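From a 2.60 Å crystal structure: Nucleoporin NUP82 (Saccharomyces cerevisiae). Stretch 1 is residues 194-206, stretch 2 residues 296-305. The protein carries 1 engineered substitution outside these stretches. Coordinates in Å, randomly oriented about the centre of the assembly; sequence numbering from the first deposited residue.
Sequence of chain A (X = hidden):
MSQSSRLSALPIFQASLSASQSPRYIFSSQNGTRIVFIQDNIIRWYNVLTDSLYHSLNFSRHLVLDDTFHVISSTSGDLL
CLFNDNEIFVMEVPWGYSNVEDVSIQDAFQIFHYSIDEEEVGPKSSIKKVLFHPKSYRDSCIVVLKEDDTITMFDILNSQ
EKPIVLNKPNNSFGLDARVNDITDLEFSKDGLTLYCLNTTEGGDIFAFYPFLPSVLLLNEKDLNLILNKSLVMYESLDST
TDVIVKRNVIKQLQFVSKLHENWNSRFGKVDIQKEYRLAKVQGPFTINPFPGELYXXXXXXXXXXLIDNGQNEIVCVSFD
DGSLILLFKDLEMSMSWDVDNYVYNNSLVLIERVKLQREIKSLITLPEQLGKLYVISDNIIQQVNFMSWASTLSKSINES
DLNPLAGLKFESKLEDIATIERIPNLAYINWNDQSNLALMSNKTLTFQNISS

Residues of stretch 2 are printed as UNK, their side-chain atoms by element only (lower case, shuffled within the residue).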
# COMPACT_ATOMS: atom_id res chain seq x y z
N LEU A 194 0.45 2.03 -5.78
CA LEU A 194 -0.21 1.38 -4.66
C LEU A 194 0.26 2.03 -3.35
O LEU A 194 1.44 1.96 -3.01
CB LEU A 194 0.10 -0.12 -4.65
CG LEU A 194 -0.49 -0.92 -3.49
CD1 LEU A 194 -2.02 -0.85 -3.55
CD2 LEU A 194 -0.01 -2.37 -3.57
N TYR A 195 -0.66 2.67 -2.65
CA TYR A 195 -0.35 3.33 -1.38
C TYR A 195 -0.54 2.34 -0.22
O TYR A 195 -1.52 1.60 -0.20
CB TYR A 195 -1.28 4.52 -1.14
CG TYR A 195 -1.03 5.74 -1.99
CD1 TYR A 195 0.11 6.50 -1.82
CD2 TYR A 195 -1.97 6.16 -2.92
CE1 TYR A 195 0.32 7.67 -2.55
CE2 TYR A 195 -1.78 7.32 -3.67
CZ TYR A 195 -0.63 8.07 -3.47
OH TYR A 195 -0.45 9.23 -4.18
N CYS A 196 0.39 2.35 0.72
CA CYS A 196 0.32 1.46 1.89
C CYS A 196 0.33 2.29 3.15
O CYS A 196 1.16 3.18 3.29
CB CYS A 196 1.52 0.53 1.94
SG CYS A 196 1.68 -0.49 0.46
N LEU A 197 -0.59 2.00 4.05
CA LEU A 197 -0.66 2.69 5.33
C LEU A 197 -0.12 1.74 6.40
O LEU A 197 -0.73 0.71 6.68
CB LEU A 197 -2.10 3.05 5.66
CG LEU A 197 -2.29 3.81 6.98
CD1 LEU A 197 -1.78 5.23 6.82
CD2 LEU A 197 -3.76 3.83 7.36
N ASN A 198 1.03 2.07 6.99
CA ASN A 198 1.61 1.20 8.01
C ASN A 198 1.51 1.82 9.41
O ASN A 198 1.21 3.02 9.56
CB ASN A 198 3.07 0.87 7.65
CG ASN A 198 4.05 1.80 8.29
OD1 ASN A 198 3.82 3.00 8.39
ND2 ASN A 198 5.18 1.25 8.72
N THR A 199 1.76 1.01 10.44
CA THR A 199 1.64 1.45 11.82
C THR A 199 2.90 1.53 12.66
O THR A 199 2.89 2.14 13.74
CB THR A 199 0.63 0.57 12.53
OG1 THR A 199 -0.65 0.76 11.92
CG2 THR A 199 0.55 0.93 14.00
N THR A 200 3.98 0.92 12.19
CA THR A 200 5.25 0.92 12.93
C THR A 200 5.48 2.15 13.81
O THR A 200 5.93 2.02 14.95
CB THR A 200 6.45 0.79 11.98
OG1 THR A 200 6.24 -0.30 11.07
CG2 THR A 200 7.73 0.56 12.77
N GLU A 201 5.18 3.34 13.30
CA GLU A 201 5.41 4.57 14.06
C GLU A 201 4.18 5.44 14.18
O GLU A 201 4.27 6.66 13.99
CB GLU A 201 6.54 5.37 13.43
CG GLU A 201 7.89 4.68 13.47
CD GLU A 201 8.89 5.28 12.49
OE1 GLU A 201 9.06 6.53 12.50
OE2 GLU A 201 9.52 4.52 11.72
N GLY A 202 3.05 4.84 14.49
CA GLY A 202 1.83 5.62 14.64
C GLY A 202 1.08 5.82 13.34
O GLY A 202 -0.10 6.20 13.36
N GLY A 203 1.74 5.58 12.21
CA GLY A 203 1.07 5.74 10.94
C GLY A 203 1.87 6.52 9.91
O GLY A 203 2.25 7.67 10.12
N ASP A 204 2.13 5.86 8.79
CA ASP A 204 2.87 6.48 7.70
C ASP A 204 2.38 5.95 6.36
O ASP A 204 1.65 4.97 6.30
CB ASP A 204 4.37 6.21 7.87
CG ASP A 204 5.03 7.20 8.82
OD1 ASP A 204 5.08 8.41 8.47
OD2 ASP A 204 5.49 6.76 9.90
N ILE A 205 2.77 6.62 5.28
CA ILE A 205 2.36 6.19 3.96
C ILE A 205 3.56 5.81 3.09
O ILE A 205 4.55 6.52 3.03
CB ILE A 205 1.55 7.31 3.25
CG1 ILE A 205 0.27 7.58 4.05
CG2 ILE A 205 1.24 6.91 1.82
CD1 ILE A 205 -0.54 8.73 3.55
N PHE A 206 3.48 4.65 2.46
CA PHE A 206 4.54 4.22 1.57
C PHE A 206 3.87 3.99 0.24
O PHE A 206 2.63 4.06 0.14
CB PHE A 206 5.19 2.93 2.08
CG PHE A 206 5.98 3.11 3.36
CD1 PHE A 206 5.33 3.30 4.58
CD2 PHE A 206 7.36 3.15 3.33
CE1 PHE A 206 6.05 3.53 5.75
CE2 PHE A 206 8.10 3.38 4.49
CZ PHE A 206 7.44 3.58 5.71
N UNK A 296 -0.23 11.11 19.06
CA UNK A 296 -0.69 10.28 20.16
C UNK A 296 -1.68 9.21 19.71
O UNK A 296 -2.21 8.47 20.53
o UNK A 296 -0.65 13.29 21.98
c UNK A 296 -1.36 11.13 21.25
o UNK A 296 0.65 11.57 22.47
c UNK A 296 -0.38 12.06 21.95
N UNK A 297 -1.93 9.13 18.41
CA UNK A 297 -2.86 8.13 17.90
C UNK A 297 -2.27 7.30 16.76
O UNK A 297 -1.09 7.46 16.40
o UNK A 297 -6.66 11.58 21.73
c UNK A 297 -4.85 9.55 18.55
c UNK A 297 -4.51 10.88 18.84
c UNK A 297 -6.07 10.91 20.67
c UNK A 297 -6.42 9.60 20.40
c UNK A 297 -5.12 11.56 19.90
c UNK A 297 -5.81 8.93 19.35
c UNK A 297 -4.15 8.80 17.43
N UNK A 298 -3.08 6.40 16.22
CA UNK A 298 -2.62 5.54 15.14
C UNK A 298 -3.53 5.61 13.93
O UNK A 298 -4.76 5.72 14.05
c UNK A 298 -1.85 3.22 14.53
o UNK A 298 -1.80 3.99 16.82
c UNK A 298 -2.54 4.07 15.60
N UNK A 299 -2.91 5.56 12.75
CA UNK A 299 -3.62 5.60 11.48
C UNK A 299 -4.38 4.28 11.30
O UNK A 299 -3.85 3.19 11.56
c UNK A 299 -2.63 5.81 10.34
N UNK A 300 -5.63 4.37 10.86
CA UNK A 300 -6.47 3.18 10.69
C UNK A 300 -6.71 2.72 9.25
O UNK A 300 -6.47 1.55 8.92
c UNK A 300 -8.56 2.06 11.47
c UNK A 300 -7.85 3.39 11.32
o UNK A 300 -7.70 3.96 12.62
N UNK A 301 -7.20 3.63 8.42
CA UNK A 301 -7.49 3.32 7.03
C UNK A 301 -7.00 4.37 6.07
O UNK A 301 -6.67 5.49 6.45
c UNK A 301 -9.63 2.23 7.82
n UNK A 301 -9.83 0.97 7.44
o UNK A 301 -9.93 2.64 8.94
c UNK A 301 -8.99 3.15 6.81
N UNK A 302 -6.94 4.00 4.80
CA UNK A 302 -6.54 4.93 3.77
C UNK A 302 -7.48 4.74 2.58
O UNK A 302 -7.88 3.62 2.24
c UNK A 302 -4.64 5.80 2.38
c UNK A 302 -5.06 4.71 3.37
c UNK A 302 -4.85 3.32 2.77
c UNK A 302 -3.15 5.78 2.03
N UNK A 303 -7.87 5.85 1.97
CA UNK A 303 -8.78 5.80 0.85
C UNK A 303 -8.35 6.82 -0.18
O UNK A 303 -7.70 7.81 0.15
c UNK A 303 -10.20 6.12 1.31
N UNK A 304 -8.73 6.57 -1.42
CA UNK A 304 -8.39 7.48 -2.49
C UNK A 304 -9.68 7.97 -3.12
O UNK A 304 -10.54 7.17 -3.46
c UNK A 304 -7.65 7.35 -4.86
c UNK A 304 -7.49 6.76 -3.51
o UNK A 304 -6.13 6.89 -3.10
N UNK A 305 -9.82 9.28 -3.23
CA UNK A 305 -11.02 9.88 -3.79
C UNK A 305 -10.73 10.73 -5.00
O UNK A 305 -9.91 11.66 -4.96
c UNK A 305 -10.90 9.74 -0.60
c UNK A 305 -12.09 9.95 -1.53
c UNK A 305 -11.76 10.76 -2.78
c UNK A 305 -13.03 11.31 -3.40

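Position 296 carries two side-chain carbons, the second bearing two oxygens. That is a carboxylate attached directly to CB, and it lies out of reach of stretch 1; the residue is Asp296. At position 297 one carbon leads to a six-carbon ring bearing a single oxygen, a phenol. Its CA-to-CB bond points away from stretch 1, and contact comes through the backbone, where its O lies 3.4 Å from Gly202 O; two acceptors cannot hydrogen-bond. This is Tyr297.

Position 298 has one carbon carrying an oxygen and a methyl carbon. The methyl sits 3.4 Å from Thr199 CG2. A hydroxyl and a methyl on a branched CB identify Thr298. Its CA also approaches Gly202 O at 3.2 Å, with an angle of 152° at the hydrogen, a CA-H...O contact.

Position 299 has a lone side-chain carbon, 3.7 Å from both Leu197 CD1 and Gly203 CA, and is therefore Ala299. An ideal CB on Gly203 would fall 2.6 Å from Ala299 CB, a clash, although the backbone angles of Gly203 by themselves already call for glycine.

Position 300 repeats the pattern of one carbon carrying an oxygen and a carbon. Its CA-to-CB bond points away, and its backbone C lies 3.7 Å from Leu197 CD2; this is Thr300. At 301 the second of two carbons carries an oxygen and a nitrogen, a carboxamide; this CA-to-CB bond also points away, and the backbone O lies 3.5 Å from Leu197 CD2, giving Asn301.

Position 302 shows four carbons forked at the first, one arm two carbons long. The short arm lies 4.0 Å from Leu197 CB, and the end of the long arm 3.9 Å from Tyr195 CB and 4.2 Å from Ile205 CD1; this is Ile302. Position 303 has one carbon and no contact: Ala303. Position 304 has one carbon bearing an oxygen and a carbon; its oxygen stands 4.2 Å from Tyr195 CD2, oblique to the ring; this is Thr304. Position 305 has the same four-carbon fork as Ile302, but out of reach: Ile305.

The contact combines one polar link with apolar packing. Ala299 N donates to Gly202 O at 2.9 Å and 149°, the sole hydrogen bond between the stretches. Beyond it, strands 194-198 and 299-305 run nearly antiparallel, at 166°, but their axes come no closer than 7.4 Å. Side chains span this gap: the CA-to-CB bonds of Leu197 and Ile302 point toward each other's stretch, and these two residues have the largest covered areas within the 484 Å² buried in total.

Stretch 2, residues 296-305: DYTATNIATI
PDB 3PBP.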